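Local coordinates for protein putative efflux transporter (Bacteroides eggerthii, PDB 4L8J) that probably serves as an HlyD-family periplasmic membrane-fusion (adaptor) subunit of an efflux pump, linking an inner-membrane transporter to an outer-membrane channel, at residues Leu37-Val41 / Asn125-Leu131; Val50-Val56 / Gly137-Arg142; Leu178-Ala184 / Leu243-Ile247. All blocks are in the same frame, centred on the assembly; numbering follows the deposited sequence.

Interactions 1 and 2 both belong to the barrel-sandwich (lipoyl-like) domain, and interaction 3 belongs to the six-stranded beta-barrel domain. Interaction 1 lies where the helical hairpin 68-95/102-127 joins the sandwich. Interaction 2 sits further along the same domain, with centres 18 Å apart and nearest atoms about 6 Å apart. Their segments alternate along the chain, and strands 34-38, 55-56 and 137-142 share one sheet. Interaction 3 follows later in sequence, its centre 49 Å from that of interaction 1 and 39 Å from that of interaction 2. The three contacts lie at successive points along an elongated chain, as expected for an adaptor. A glycerol, probably from crystallisation, binds at Arg142 of interaction 2.

Interaction 1. Residues Leu37-Val41 / Asn125-Leu131; sequences LAFRV and NMRDTKL
Residues 37-41 leave strand 34-38 in extended form and turn at Arg40 (phi/psi -95/-2). Residues 125-131 run from the last turn of helix 102-127 through a type I beta turn, Arg127 to Lys130, into strand 130-132. Nearest CA pairs are Phe39-Leu131 (6.0 Å), Arg40-Asp128 (6.1 Å) and Val41-Asn125 (6.3 Å). No direct hydrogen bond crosses between the segments. Leu37 CB lies 4.2 Å from Leu131 CD2. Ala38 points its CB away, but its O is 3.3 Å from Leu131 CD1. Phe39 (chi1 m, chi2 -90°) gives one ring face to Leu131 (tp): Leu131 CB sits 3.9 Å from the Phe39 ring centroid, a CH-pi contact. The ring edge meets the turn carbonyls, with Phe39 CD1 3.4 Å from Asp128 O and Phe39 CE1 3.3 Å from Thr129 O. One water joins Arg40 N (2.9 Å) to Asp128 O (2.6 Å). Arg40 NH1 is 4.0 Å from Asp128 OD1, a contact of charges only. That carboxylate is held instead by a salt bridge from Arg127 NH2 to Asp128 OD1, 2.9 Å. Arg40 NH1 also comes within 3.4 Å of Arg127 NH2, two like-charged donors that do not bond. Val41 CG2 packs 3.6 Å from Asp128 O, and Val41 CG1 is 3.4 Å from Asn125 OD1. This is the junction where the coiled-coil hairpin returns to the barrel-sandwich (lipoyl-like) domain of membrane-fusion proteins.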
loop_
_atom_site.group_PDB
_atom_site.type_symbol
_atom_site.label_atom_id
_atom_site.label_comp_id
_atom_site.label_asym_id
_atom_site.label_seq_id
_atom_site.Cartn_x
_atom_site.Cartn_y
_atom_site.Cartn_z
ATOM N N LEU A 37 24.893 9.190 57.524
ATOM C CA LEU A 37 25.551 10.453 57.845
ATOM C C LEU A 37 26.171 10.358 59.195
ATOM O O LEU A 37 25.563 9.830 60.119
ATOM C CB LEU A 37 24.585 11.643 57.795
ATOM C CG LEU A 37 24.167 12.157 56.428
ATOM C CD1 LEU A 37 23.438 13.476 56.571
ATOM C CD2 LEU A 37 25.374 12.336 55.508
ATOM N N ALA A 38 27.398 10.841 59.318
ATOM C CA ALA A 38 28.079 10.783 60.598
ATOM C C ALA A 38 28.982 11.976 60.785
ATOM O O ALA A 38 29.436 12.567 59.794
ATOM C CB ALA A 38 28.892 9.501 60.680
ATOM N N PHE A 39 29.233 12.338 62.055
ATOM C CA PHE A 39 30.164 13.415 62.400
ATOM C C PHE A 39 31.608 12.942 62.121
ATOM O O PHE A 39 31.879 11.733 62.155
ATOM C CB PHE A 39 30.012 13.824 63.885
ATOM C CG PHE A 39 28.803 14.664 64.223
ATOM C CD1 PHE A 39 28.860 16.051 64.164
ATOM C CD2 PHE A 39 27.621 14.070 64.645
ATOM C CE1 PHE A 39 27.748 16.830 64.504
ATOM C CE2 PHE A 39 26.509 14.850 64.992
ATOM C CZ PHE A 39 26.580 16.225 64.905
ATOM N N ARG A 40 32.519 13.878 61.825
ATOM C CA ARG A 40 33.919 13.521 61.597
ATOM C C ARG A 40 34.704 13.710 62.917
ATOM O O ARG A 40 35.911 13.451 62.975
ATOM C CB ARG A 40 34.525 14.340 60.440
ATOM C CG ARG A 40 33.890 14.024 59.074
ATOM C CD ARG A 40 34.394 14.953 57.988
ATOM N NE ARG A 40 33.588 14.837 56.769
ATOM C CZ ARG A 40 33.547 15.749 55.799
ATOM N NH1 ARG A 40 34.260 16.866 55.896
ATOM N NH2 ARG A 40 32.782 15.556 54.732
ATOM N N VAL A 41 33.997 14.177 63.967
ATOM C CA VAL A 41 34.512 14.437 65.321
ATOM C C VAL A 41 33.626 13.716 66.322
ATOM O O VAL A 41 32.513 13.340 65.978
ATOM C CB VAL A 41 34.649 15.950 65.666
ATOM C CG1 VAL A 41 35.815 16.580 64.924
ATOM C CG2 VAL A 41 33.360 16.726 65.411
ATOM N N ASN A 125 37.877 20.597 62.797
ATOM C CA ASN A 125 37.106 20.048 63.915
ATOM C C ASN A 125 35.988 21.004 64.312
ATOM O O ASN A 125 34.883 20.554 64.602
ATOM C CB ASN A 125 38.029 19.749 65.100
ATOM C CG ASN A 125 38.917 18.540 64.908
ATOM O OD1 ASN A 125 38.806 17.788 63.936
ATOM N ND2 ASN A 125 39.825 18.325 65.835
HETATM N N MSE A 126 36.261 22.321 64.272
HETATM C CA MSE A 126 35.306 23.393 64.577
HETATM C C MSE A 126 34.164 23.402 63.545
HETATM O O MSE A 126 32.999 23.478 63.915
HETATM C CB MSE A 126 36.051 24.738 64.594
HETATM C CG MSE A 126 35.269 25.858 65.230
HETATM SE SE MSE A 126 34.953 25.628 67.166
HETATM C CE MSE A 126 35.300 27.574 67.636
ATOM N N ARG A 127 34.503 23.294 62.252
ATOM C CA ARG A 127 33.525 23.220 61.165
ATOM C C ARG A 127 32.718 21.925 61.294
ATOM O O ARG A 127 31.498 21.932 61.093
ATOM C CB ARG A 127 34.276 23.273 59.817
ATOM C CG ARG A 127 33.421 23.062 58.566
ATOM C CD ARG A 127 34.282 22.553 57.430
ATOM N NE ARG A 127 34.644 21.138 57.600
ATOM C CZ ARG A 127 35.838 20.628 57.299
ATOM N NH1 ARG A 127 36.804 21.410 56.837
ATOM N NH2 ARG A 127 36.075 19.332 57.472
ATOM N N ASP A 128 33.393 20.822 61.686
ATOM C CA ASP A 128 32.760 19.499 61.779
ATOM C C ASP A 128 31.842 19.317 63.002
ATOM O O ASP A 128 31.176 18.281 63.081
ATOM C CB ASP A 128 33.815 18.383 61.699
ATOM C CG ASP A 128 34.440 18.261 60.305
ATOM O OD1 ASP A 128 33.911 18.890 59.356
ATOM O OD2 ASP A 128 35.500 17.600 60.183
ATOM N N THR A 129 31.719 20.334 63.886
ATOM C CA THR A 129 30.755 20.290 65.012
ATOM C C THR A 129 29.315 20.391 64.471
ATOM O O THR A 129 28.374 20.033 65.171
ATOM C CB THR A 129 31.028 21.382 66.051
ATOM O OG1 THR A 129 30.942 22.680 65.450
ATOM C CG2 THR A 129 32.347 21.197 66.779
ATOM N N LYS A 130 29.145 20.854 63.220
ATOM C CA LYS A 130 27.834 20.938 62.558
ATOM C C LYS A 130 27.789 19.933 61.444
ATOM O O LYS A 130 28.594 20.024 60.515
ATOM C CB LYS A 130 27.554 22.361 62.012
ATOM C CG LYS A 130 27.677 23.469 63.067
ATOM C CD LYS A 130 26.388 24.212 63.272
ATOM C CE LYS A 130 26.451 25.178 64.432
ATOM N NZ LYS A 130 27.048 26.477 64.032
ATOM N N LEU A 131 26.902 18.934 61.544
ATOM C CA LEU A 131 26.767 17.926 60.489
ATOM C C LEU A 131 25.711 18.424 59.490
ATOM O O LEU A 131 24.600 18.736 59.891
ATOM C CB LEU A 131 26.399 16.571 61.111
ATOM C CG LEU A 131 26.082 15.396 60.178
ATOM C CD1 LEU A 131 27.294 15.025 59.315
ATOM C CD2 LEU A 131 25.601 14.195 61.004
HETATM O O HOH W 1 31.240 16.404 61.240
#

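Interaction 2. Residues Val50-Val56 / Gly137-Arg142; sequences VVEGQRV and GSIETR
Ile139 is the residue most buried by this contact. Its side chain (mm) packs against the loop that leads into strand 55-56. Ile139 CG1 is 4.2 Å from Val50 CB, Ile139 CD1 is 4.2 Å from Val56 CG2, and Ile139 CB is 3.4 Å from Val51 O. Its backbone bonds twice: Gly53 N to Ile139 O at 2.7 Å, and Ile139 N to Gln54 O at 2.9 Å. Gly53 is the third residue of a type II turn, Val51 to Gln54. Its phi/psi of 95/-12 would jam a CB against the preceding carbonyl. Gln54 OE1 accepts from Val51 N at 3.0 Å. Beyond the turn the strands run antiparallel. Arg55-Ser138 is a non-hydrogen-bonded pair (CA-CA 4.4 Å), and Val56-Gly137 a hydrogen-bonded one, with Val56 N to Gly137 O at 2.8 Å and Gly137 N to Val56 O at 2.9 Å. Strand 55-56 is thus the edge strand of a four-stranded sheet in the barrel-sandwich (lipoyl-like) domain, paired with the inner strand 137-142, and Ile139 also meets Ile62 of the other sheet. Glu52 (mt) stretches along strand 137-142, and Arg142 N donates to Glu52 OE2 at 3.1 Å. A classic beta bulge lies just before, with Glu140 and Thr141 both facing Arg158. Arg142 (chi1 and chi2 t) reaches back to the loop, where Arg142 NH1 donates to Val50 O at 2.6 Å. Arg142 NH2 hydrogen-bonds a glycerol, probably from the crystallisation liquor.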
loop_
_atom_site.group_PDB
_atom_site.type_symbol
_atom_site.label_atom_id
_atom_site.label_comp_id
_atom_site.label_asym_id
_atom_site.label_seq_id
_atom_site.Cartn_x
_atom_site.Cartn_y
_atom_site.Cartn_z
ATOM N N VAL A 50 16.117 17.941 62.771
ATOM C CA VAL A 50 15.369 17.232 61.720
ATOM C C VAL A 50 14.596 16.021 62.291
ATOM O O VAL A 50 14.959 15.478 63.337
ATOM C CB VAL A 50 16.290 16.818 60.542
ATOM C CG1 VAL A 50 16.804 18.057 59.793
ATOM C CG2 VAL A 50 17.464 15.947 61.018
ATOM N N VAL A 51 13.523 15.621 61.600
ATOM C CA VAL A 51 12.670 14.476 61.954
ATOM C C VAL A 51 12.618 13.507 60.772
ATOM O O VAL A 51 12.923 13.898 59.634
ATOM C CB VAL A 51 11.222 14.878 62.389
ATOM C CG1 VAL A 51 11.229 15.711 63.663
ATOM C CG2 VAL A 51 10.449 15.576 61.261
ATOM N N GLU A 52 12.196 12.257 61.036
ATOM C CA GLU A 52 12.016 11.230 59.996
ATOM C C GLU A 52 10.931 11.646 59.026
ATOM O O GLU A 52 9.869 12.104 59.450
ATOM C CB GLU A 52 11.663 9.874 60.619
ATOM C CG GLU A 52 12.878 9.190 61.226
ATOM C CD GLU A 52 12.638 7.809 61.799
ATOM O OE1 GLU A 52 11.627 7.168 61.428
ATOM O OE2 GLU A 52 13.473 7.365 62.621
ATOM N N GLY A 53 11.230 11.536 57.742
ATOM C CA GLY A 53 10.314 11.903 56.664
ATOM C C GLY A 53 10.513 13.313 56.148
ATOM O O GLY A 53 9.967 13.676 55.101
ATOM N N GLN A 54 11.295 14.128 56.883
ATOM C CA GLN A 54 11.577 15.506 56.511
ATOM C C GLN A 54 12.454 15.564 55.274
ATOM O O GLN A 54 13.409 14.789 55.121
ATOM C CB GLN A 54 12.245 16.258 57.673
ATOM C CG GLN A 54 12.559 17.740 57.398
ATOM C CD GLN A 54 12.965 18.453 58.658
ATOM O OE1 GLN A 54 12.837 17.920 59.768
ATOM N NE2 GLN A 54 13.462 19.679 58.518
ATOM N N ARG A 55 12.122 16.504 54.395
ATOM C CA ARG A 55 12.867 16.770 53.173
ATOM C C ARG A 55 13.831 17.894 53.470
ATOM O O ARG A 55 13.430 18.948 53.971
ATOM C CB ARG A 55 11.906 17.103 52.010
ATOM C CG ARG A 55 10.977 15.936 51.656
ATOM C CD ARG A 55 9.947 16.277 50.593
ATOM N NE ARG A 55 8.948 15.213 50.463
ATOM C CZ ARG A 55 7.816 15.147 51.162
ATOM N NH1 ARG A 55 7.519 16.092 52.050
ATOM N NH2 ARG A 55 6.974 14.138 50.982
ATOM N N VAL A 56 15.113 17.630 53.260
ATOM C CA VAL A 56 16.184 18.575 53.530
ATOM C C VAL A 56 16.917 18.915 52.230
ATOM O O VAL A 56 16.860 18.164 51.258
ATOM C CB VAL A 56 17.161 18.107 54.645
ATOM C CG1 VAL A 56 16.430 17.854 55.949
ATOM C CG2 VAL A 56 17.975 16.886 54.227
ATOM N N GLY A 137 17.750 15.679 50.089
ATOM C CA GLY A 137 17.241 14.347 50.378
ATOM C C GLY A 137 16.177 14.296 51.439
ATOM O O GLY A 137 15.637 15.329 51.845
ATOM N N SER A 138 15.860 13.085 51.881
ATOM C CA SER A 138 14.857 12.886 52.898
ATOM C C SER A 138 15.400 11.997 54.011
ATOM O O SER A 138 16.135 11.033 53.760
ATOM C CB SER A 138 13.564 12.330 52.304
ATOM O OG SER A 138 13.659 10.952 51.989
ATOM N N ILE A 139 15.052 12.358 55.251
ATOM C CA ILE A 139 15.493 11.636 56.427
ATOM C C ILE A 139 14.707 10.348 56.500
ATOM O O ILE A 139 13.522 10.353 56.848
ATOM C CB ILE A 139 15.384 12.487 57.732
ATOM C CG1 ILE A 139 15.999 13.906 57.585
ATOM C CG2 ILE A 139 15.889 11.718 58.963
ATOM C CD1 ILE A 139 17.488 14.003 57.173
ATOM N N GLU A 140 15.365 9.246 56.141
ATOM C CA GLU A 140 14.749 7.928 56.195
ATOM C C GLU A 140 14.708 7.461 57.633
ATOM O O GLU A 140 13.685 6.971 58.074
ATOM C CB GLU A 140 15.497 6.922 55.293
ATOM C CG GLU A 140 14.653 5.713 54.913
ATOM C CD GLU A 140 15.389 4.605 54.184
ATOM O OE1 GLU A 140 16.189 3.889 54.832
ATOM O OE2 GLU A 140 15.141 4.431 52.969
ATOM N N THR A 141 15.804 7.637 58.383
ATOM C CA THR A 141 15.864 7.202 59.777
ATOM C C THR A 141 16.736 8.129 60.627
ATOM O O THR A 141 17.804 8.557 60.197
ATOM C CB THR A 141 16.413 5.738 59.877
ATOM O OG1 THR A 141 15.835 4.910 58.869
ATOM C CG2 THR A 141 16.176 5.098 61.240
ATOM N N ARG A 142 16.283 8.385 61.847
ATOM C CA ARG A 142 16.992 9.109 62.885
ATOM C C ARG A 142 17.572 8.048 63.828
ATOM O O ARG A 142 16.807 7.340 64.497
ATOM C CB ARG A 142 16.033 10.056 63.600
ATOM C CG ARG A 142 16.721 11.204 64.273
ATOM C CD ARG A 142 15.728 12.310 64.451
ATOM N NE ARG A 142 15.247 12.343 65.819
ATOM C CZ ARG A 142 14.911 13.452 66.462
ATOM N NH1 ARG A 142 14.955 14.627 65.843
ATOM N NH2 ARG A 142 14.510 13.396 67.718
#

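Interaction 3. Residues Leu178-Ala184 / Leu243-Ile247; sequences LLRAKDA and LASDI
This contact lies in the six-stranded antiparallel beta-barrel domain, where the short helix 176-180 and the turn after it pack against strand 238-246. The helix ends with Arg180. Ala181 to Ala184 form a type II beta turn, closed by Ala184 N to Ala181 O at 3.3 Å, with Asp183 at phi/psi 61/26. The turn leads into strand 185-190. The nearest CA pair is Ala184-Ser245, 4.5 Å. Leu178 takes the mt rotamer. Its CB lies 3.7 Å from Leu243 CD2, and Leu178 CD2 lies 3.9 Å from Ile247 CG2 (chi1 p, chi2 t). Leu243 is tp and points its CB toward the helix and turn; its other methyl, Leu243 CD1, is 4.0 Å from Ala184 CB. Leu179, also mt, has its CB directed away and packs on Phe186, Tyr205 and Val217 of the barrel. Ala181 CB meets Ser245 CB at 3.8 Å. Ala184 CA makes a CA-H...O contact with Ala244 O at 3.3 Å. Asp246 (chi1 t) has its CB sideways, and Asp246 OD1 hydrogen-bonds with Ser19 OG and Ala248 N, outside the contact. Two waters bridge the backbones. One donates to Lys182 O (2.6 Å) and Asp246 O (2.7 Å); the other donates to Lys182 O (2.7 Å) and accepts from Asp246 N (2.9 Å). Ser245 is m at chi1, which lets Ser245 OG donate a hydrogen bond to Leu178 O at 2.8 Å.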
loop_
_atom_site.group_PDB
_atom_site.type_symbol
_atom_site.label_atom_id
_atom_site.label_comp_id
_atom_site.label_asym_id
_atom_site.label_seq_id
_atom_site.Cartn_x
_atom_site.Cartn_y
_atom_site.Cartn_z
ATOM N N LEU A 178 12.312 1.280 17.980
ATOM C CA LEU A 178 11.476 2.299 18.605
ATOM C C LEU A 178 12.294 3.114 19.590
ATOM O O LEU A 178 12.081 4.315 19.660
ATOM C CB LEU A 178 10.200 1.718 19.259
ATOM C CG LEU A 178 9.248 0.995 18.276
ATOM C CD1 LEU A 178 8.177 0.201 19.013
ATOM C CD2 LEU A 178 8.642 1.952 17.264
ATOM N N LEU A 179 13.246 2.487 20.319
ATOM C CA LEU A 179 14.121 3.211 21.244
ATOM C C LEU A 179 15.130 4.088 20.497
ATOM O O LEU A 179 15.517 5.133 21.004
ATOM C CB LEU A 179 14.884 2.261 22.168
ATOM C CG LEU A 179 14.072 1.599 23.286
ATOM C CD1 LEU A 179 14.845 0.426 23.877
ATOM C CD2 LEU A 179 13.734 2.600 24.396
ATOM N N ARG A 180 15.566 3.652 19.308
ATOM C CA ARG A 180 16.521 4.388 18.491
ATOM C C ARG A 180 15.855 5.544 17.699
ATOM O O ARG A 180 16.568 6.439 17.259
ATOM C CB ARG A 180 17.224 3.440 17.507
ATOM C CG ARG A 180 18.277 2.557 18.151
ATOM C CD ARG A 180 18.741 1.492 17.182
ATOM N NE ARG A 180 19.986 0.861 17.632
ATOM C CZ ARG A 180 20.595 -0.149 17.009
ATOM N NH1 ARG A 180 20.060 -0.686 15.907
ATOM N NH2 ARG A 180 21.731 -0.644 17.490
ATOM N N ALA A 181 14.520 5.516 17.479
ATOM C CA ALA A 181 13.849 6.567 16.713
ATOM C C ALA A 181 14.147 7.938 17.299
ATOM O O ALA A 181 14.160 8.116 18.523
ATOM C CB ALA A 181 12.346 6.339 16.660
ATOM N N LYS A 182 14.442 8.907 16.404
ATOM C CA LYS A 182 14.755 10.279 16.790
ATOM C C LYS A 182 13.587 10.885 17.534
ATOM O O LYS A 182 12.414 10.717 17.147
ATOM C CB LYS A 182 15.089 11.137 15.546
ATOM N N ASP A 183 13.905 11.576 18.625
ATOM C CA ASP A 183 12.917 12.298 19.436
ATOM C C ASP A 183 11.829 11.367 20.044
ATOM O O ASP A 183 10.730 11.840 20.342
ATOM C CB ASP A 183 12.261 13.457 18.623
ATOM C CG ASP A 183 13.249 14.414 17.933
ATOM O OD1 ASP A 183 14.193 14.890 18.611
ATOM O OD2 ASP A 183 13.097 14.647 16.707
ATOM N N ALA A 184 12.137 10.063 20.253
ATOM C CA ALA A 184 11.231 9.136 20.960
ATOM C C ALA A 184 10.927 9.749 22.348
ATOM O O ALA A 184 11.827 10.343 22.954
ATOM C CB ALA A 184 11.903 7.768 21.110
ATOM N N LEU A 243 5.895 4.755 25.522
ATOM C CA LEU A 243 6.931 5.142 24.558
ATOM C C LEU A 243 6.237 5.579 23.272
ATOM O O LEU A 243 5.429 4.803 22.771
ATOM C CB LEU A 243 7.899 3.957 24.277
ATOM C CG LEU A 243 8.898 4.111 23.089
ATOM C CD1 LEU A 243 9.993 5.087 23.411
ATOM C CD2 LEU A 243 9.525 2.762 22.722
ATOM N N ALA A 244 6.516 6.801 22.755
ATOM C CA ALA A 244 5.953 7.322 21.479
ATOM C C ALA A 244 7.085 7.644 20.525
ATOM O O ALA A 244 7.996 8.427 20.855
ATOM C CB ALA A 244 5.088 8.557 21.696
ATOM N N SER A 245 7.074 6.962 19.375
ATOM C CA SER A 245 8.122 7.108 18.387
ATOM C C SER A 245 7.545 7.396 17.004
ATOM O O SER A 245 6.818 6.557 16.462
ATOM C CB SER A 245 8.968 5.829 18.313
ATOM O OG SER A 245 9.486 5.418 19.567
ATOM N N ASP A 246 7.933 8.534 16.401
ATOM C CA ASP A 246 7.535 8.797 15.023
ATOM C C ASP A 246 8.563 8.101 14.134
ATOM O O ASP A 246 9.703 8.537 14.068
ATOM C CB ASP A 246 7.390 10.300 14.718
ATOM C CG ASP A 246 6.748 10.593 13.362
ATOM O OD1 ASP A 246 6.718 9.685 12.505
ATOM O OD2 ASP A 246 6.302 11.735 13.152
ATOM N N ILE A 247 8.183 6.976 13.514
ATOM C CA ILE A 247 9.098 6.220 12.661
ATOM C C ILE A 247 9.164 6.763 11.212
ATOM O O ILE A 247 9.916 6.224 10.410
ATOM C CB ILE A 247 8.808 4.702 12.666
ATOM C CG1 ILE A 247 7.410 4.370 12.085
ATOM C CG2 ILE A 247 9.040 4.093 14.073
ATOM C CD1 ILE A 247 7.324 2.866 11.732
HETATM O O HOH W 2 11.704 10.187 14.707
HETATM O O HOH W 3 9.816 10.384 17.639
#